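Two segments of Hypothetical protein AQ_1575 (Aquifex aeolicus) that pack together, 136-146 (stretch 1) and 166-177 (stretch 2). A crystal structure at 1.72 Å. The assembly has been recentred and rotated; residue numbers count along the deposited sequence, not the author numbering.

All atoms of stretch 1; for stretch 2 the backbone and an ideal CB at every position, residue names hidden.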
# COMPACT_ATOMS: atom_id res chain seq x y z
N ARG A 136 -4.28 8.73 8.64
CA ARG A 136 -2.97 8.40 8.10
C ARG A 136 -2.20 7.64 9.16
O ARG A 136 -2.10 8.09 10.31
CB ARG A 136 -2.22 9.70 7.75
CG ARG A 136 -1.63 9.66 6.35
CD ARG A 136 -0.72 10.84 6.04
NE ARG A 136 0.30 11.01 7.07
CZ ARG A 136 1.46 11.60 6.88
NH1 ARG A 136 1.78 12.10 5.70
NH2 ARG A 136 2.31 11.72 7.88
N LYS A 137 -1.66 6.47 8.80
CA LYS A 137 -0.92 5.66 9.76
C LYS A 137 0.30 4.99 9.12
O LYS A 137 0.38 4.83 7.90
CB LYS A 137 -1.77 4.49 10.30
CG LYS A 137 -3.03 4.81 11.11
CD LYS A 137 -2.66 5.18 12.55
CE LYS A 137 -3.86 5.73 13.27
NZ LYS A 137 -4.43 6.77 12.41
N GLY A 138 1.23 4.60 9.97
CA GLY A 138 2.36 3.82 9.49
C GLY A 138 1.80 2.41 9.39
O GLY A 138 0.97 2.02 10.18
N TYR A 139 2.30 1.63 8.43
CA TYR A 139 1.83 0.28 8.21
C TYR A 139 3.03 -0.63 8.01
O TYR A 139 3.87 -0.37 7.16
CB TYR A 139 0.96 0.33 6.95
CG TYR A 139 0.45 -0.98 6.46
CD1 TYR A 139 1.11 -1.67 5.44
CD2 TYR A 139 -0.76 -1.49 6.94
CE1 TYR A 139 0.56 -2.84 4.90
CE2 TYR A 139 -1.31 -2.65 6.42
CZ TYR A 139 -0.64 -3.32 5.40
OH TYR A 139 -1.18 -4.50 4.90
N ILE A 140 3.07 -1.71 8.79
CA ILE A 140 4.16 -2.67 8.74
C ILE A 140 3.63 -4.06 8.52
O ILE A 140 2.68 -4.47 9.20
CB ILE A 140 4.96 -2.64 10.06
CG1 ILE A 140 5.68 -1.28 10.17
CG2 ILE A 140 5.96 -3.84 10.10
CD1 ILE A 140 6.26 -0.95 11.59
N GLU A 141 4.23 -4.80 7.58
CA GLU A 141 3.80 -6.16 7.30
C GLU A 141 4.91 -7.10 7.74
O GLU A 141 6.07 -6.80 7.52
CB GLU A 141 3.54 -6.37 5.79
CG GLU A 141 2.06 -6.22 5.43
CD GLU A 141 1.79 -6.24 3.93
OE1 GLU A 141 2.46 -7.02 3.20
OE2 GLU A 141 0.88 -5.48 3.49
N VAL A 142 4.53 -8.20 8.37
CA VAL A 142 5.50 -9.20 8.84
C VAL A 142 4.98 -10.57 8.45
O VAL A 142 3.82 -10.91 8.69
CB VAL A 142 5.71 -9.11 10.39
CG1 VAL A 142 4.40 -8.99 11.06
CG2 VAL A 142 6.45 -10.34 10.92
N PRO A 143 5.83 -11.37 7.83
CA PRO A 143 5.47 -12.72 7.38
C PRO A 143 5.00 -13.69 8.48
O PRO A 143 5.73 -13.99 9.43
CB PRO A 143 6.72 -13.19 6.64
CG PRO A 143 7.84 -12.32 7.15
CD PRO A 143 7.16 -10.98 7.34
N ALA A 144 3.78 -14.19 8.35
CA ALA A 144 3.25 -15.10 9.36
C ALA A 144 4.13 -16.34 9.47
O ALA A 144 4.56 -16.72 10.57
CB ALA A 144 1.81 -15.49 9.01
N LYS A 145 4.41 -16.92 8.31
CA LYS A 145 5.22 -18.12 8.17
C LYS A 145 6.47 -18.10 9.02
O LYS A 145 6.87 -19.12 9.58
CB LYS A 145 5.65 -18.29 6.72
CG LYS A 145 4.55 -18.67 5.76
CD LYS A 145 5.04 -18.54 4.33
CE LYS A 145 4.14 -19.28 3.35
NZ LYS A 145 4.41 -20.75 3.34
N GLU A 146 7.09 -16.93 9.12
CA GLU A 146 8.34 -16.80 9.85
C GLU A 146 8.25 -16.43 11.33
O GLU A 146 9.26 -16.44 12.03
CB GLU A 146 9.24 -15.81 9.11
CG GLU A 146 9.75 -16.29 7.74
CD GLU A 146 10.70 -17.49 7.82
OE1 GLU A 146 11.34 -17.69 8.87
OE2 GLU A 146 10.82 -18.24 6.82
N UNK A 166 -3.50 -10.07 13.38
CA UNK A 166 -2.85 -11.27 12.84
C UNK A 166 -3.37 -11.56 11.44
O UNK A 166 -4.42 -11.06 11.05
CB UNK A 166 -3.08 -12.47 13.75
N UNK A 167 -2.62 -12.37 10.70
CA UNK A 167 -3.00 -12.73 9.35
C UNK A 167 -2.62 -14.18 9.06
O UNK A 167 -1.79 -14.77 9.75
CB UNK A 167 -2.34 -11.79 8.34
N UNK A 168 -3.25 -14.76 8.04
CA UNK A 168 -2.98 -16.14 7.68
C UNK A 168 -1.66 -16.22 6.95
O UNK A 168 -0.97 -17.23 6.97
CB UNK A 168 -4.11 -16.72 6.82
N UNK A 169 -1.32 -15.12 6.29
CA UNK A 169 -0.11 -15.01 5.51
C UNK A 169 0.76 -13.88 6.02
O UNK A 169 1.99 -13.95 6.00
CB UNK A 169 -0.44 -14.80 4.03
N UNK A 170 0.11 -12.82 6.47
CA UNK A 170 0.86 -11.69 6.98
C UNK A 170 0.18 -11.06 8.19
O UNK A 170 -1.05 -11.06 8.34
CB UNK A 170 1.05 -10.64 5.88
N UNK A 171 1.02 -10.54 9.07
CA UNK A 171 0.53 -9.88 10.25
C UNK A 171 0.69 -8.42 9.93
O UNK A 171 1.62 -8.04 9.23
CB UNK A 171 1.27 -10.30 11.53
N UNK A 172 -0.24 -7.59 10.39
CA UNK A 172 -0.19 -6.18 10.12
C UNK A 172 -0.06 -5.37 11.39
O UNK A 172 -0.79 -5.58 12.35
CB UNK A 172 -1.44 -5.75 9.34
N UNK A 173 0.85 -4.41 11.37
CA UNK A 173 1.07 -3.56 12.52
C UNK A 173 0.91 -2.12 12.09
O UNK A 173 1.50 -1.71 11.09
CB UNK A 173 2.45 -3.80 13.14
N UNK A 174 0.08 -1.37 12.81
CA UNK A 174 -0.11 0.03 12.49
C UNK A 174 0.61 0.87 13.49
O UNK A 174 0.67 0.52 14.67
CB UNK A 174 -1.59 0.40 12.45
N UNK A 175 1.10 2.02 13.04
CA UNK A 175 1.83 2.91 13.94
C UNK A 175 1.42 4.36 13.71
O UNK A 175 0.68 4.66 12.76
CB UNK A 175 3.34 2.75 13.75
N UNK A 176 1.89 5.25 14.59
CA UNK A 176 1.68 6.70 14.48
C UNK A 176 2.50 6.95 13.23
O UNK A 176 3.65 6.51 13.14
CB UNK A 176 2.12 7.52 15.70
N UNK A 177 1.96 7.71 12.25
CA UNK A 177 2.78 7.89 11.04
C UNK A 177 4.21 8.41 11.23
O UNK A 177 5.15 7.89 10.62
CB UNK A 177 2.05 8.86 10.11

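Stretch 2 runs antiparallel to strand 136-143, and residues 170-175 pair with it.

Position 166 points away from stretch 1. Its phi of -60° and psi of 162° allow most residues, proline included. It is Pro-166, without contact here.

As modelled, an ideal CB at 167 would run into the backbone O of position 170, so glycine is the likely choice. Gly-167 carries no side chain.

Positions 168 and 169 point away, with no atom of stretch 1 near their CB. Polar residues are plausible. They are Glu-168, poorly ordered, and Glu-169. The backbone matters more at 169: Ala-144 N donates to Glu-169 O at 3.0 Å.

Position 170 lies on the face of Glu-141 and Pro-143. The CB is 4.6 Å from Glu-141 CG, and extended angles favour a beta-branched or other apolar residue. It is Val-170, whose CG2 lies 3.5 Å from Glu-141 CG.

Position 171 is on the opposite face, tight against Val-142 CG1 at 3.4 Å from the ideal CB. Ala-144 CB is nearby, so a flat or apolar side chain could fit. It is His-171. Ala-144 CB sits over one ring face, 4.1 Å from the centroid. Gly-167 N donates to His-171 ND1 at 2.9 Å. The backbone pairs with Val-142 in both directions.

At 172 the CB lies 4.3 Å from Tyr-139 CE2, with Glu-141 CG farther off. Leucine, isoleucine or valine would suit. It is Ile-172, its CG2 3.4 Å from Tyr-139 CE2.

Position 173 is opposite Ile-140, whose side chain shares its face. A beta-branched apolar residue would suit well; leucine or methionine could also serve. It is Ile-173; Ile-140 CB and Ile-173 CB are 4.1 Å apart. Ile-140 N donates to Ile-173 O and Ile-173 N to Ile-140 O, both at 2.8 Å.

Position 174 shares its face with Tyr-139, and Lys-137 CB is 4.6 Å from its CB. An aromatic or long apolar residue could cover both. It is Tyr-174. The edge of Tyr-139 meets its ring face, offset, with planes at 65°.

Position 175 is paired with Gly-138, which leaves room beside it. Threonine, serine or valine would fit. Thr-175 uses that room: a CB on Gly-138 would lie 2.2 Å from Thr-175 OG1. Thr-175 CG2 is 3.8 Å from Ile-140 CD1.

Position 176 points away; many residues would do. It is Val-176, whose O accepts from Thr-175 OG1 at 2.9 Å.

Position 177 points toward stretch 1, beside Arg-136. Its phi of -53° permits proline; other compact or aliphatic side chains could also lie there. It is Pro-177, its CB 3.7 Å from Arg-136 NH2.

Stretch 2 (166-177) PGEEVHIIYTVP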
# COMPACT_ATOMS: atom_id res chain seq x y z
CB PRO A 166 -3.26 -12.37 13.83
CG PRO A 166 -3.61 -11.62 15.09
CD PRO A 166 -4.32 -10.41 14.56
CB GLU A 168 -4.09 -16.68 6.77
CG GLU A 168 -5.28 -17.27 7.50
CD GLU A 168 -4.94 -18.56 8.24
OE1 GLU A 168 -5.88 -19.21 8.74
OE2 GLU A 168 -3.75 -18.92 8.31
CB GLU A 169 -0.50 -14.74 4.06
CG GLU A 169 -1.69 -13.81 3.96
CD GLU A 169 -2.44 -13.97 2.66
OE1 GLU A 169 -3.46 -13.28 2.45
OE2 GLU A 169 -1.98 -14.79 1.83
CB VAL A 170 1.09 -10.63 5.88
CG1 VAL A 170 -0.24 -10.01 5.43
CG2 VAL A 170 2.03 -9.58 6.38
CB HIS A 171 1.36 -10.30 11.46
CG HIS A 171 1.28 -11.77 11.76
ND1 HIS A 171 0.08 -12.45 11.84
CD2 HIS A 171 2.24 -12.67 12.07
CE1 HIS A 171 0.31 -13.70 12.19
NE2 HIS A 171 1.62 -13.86 12.34
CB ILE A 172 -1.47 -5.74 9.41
CG1 ILE A 172 -1.52 -6.37 8.02
CG2 ILE A 172 -1.55 -4.23 9.39
CD1 ILE A 172 -2.89 -6.23 7.35
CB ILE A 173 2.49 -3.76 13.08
CG1 ILE A 173 2.58 -5.16 13.71
CG2 ILE A 173 2.82 -2.67 14.13
CD1 ILE A 173 4.00 -5.58 14.08
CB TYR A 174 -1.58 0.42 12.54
CG TYR A 174 -2.37 -0.07 11.38
CD1 TYR A 174 -2.41 0.67 10.21
CD2 TYR A 174 -3.10 -1.24 11.46
CE1 TYR A 174 -3.16 0.27 9.15
CE2 TYR A 174 -3.88 -1.65 10.38
CZ TYR A 174 -3.90 -0.89 9.23
OH TYR A 174 -4.69 -1.24 8.17
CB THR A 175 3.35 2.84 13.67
OG1 THR A 175 3.70 3.69 12.57
CG2 THR A 175 3.77 1.41 13.33
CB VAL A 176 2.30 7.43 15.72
CG1 VAL A 176 2.50 8.91 15.43
CG2 VAL A 176 1.40 7.22 16.92
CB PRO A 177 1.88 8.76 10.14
CG PRO A 177 1.05 9.55 11.15
CD PRO A 177 0.75 8.55 12.23
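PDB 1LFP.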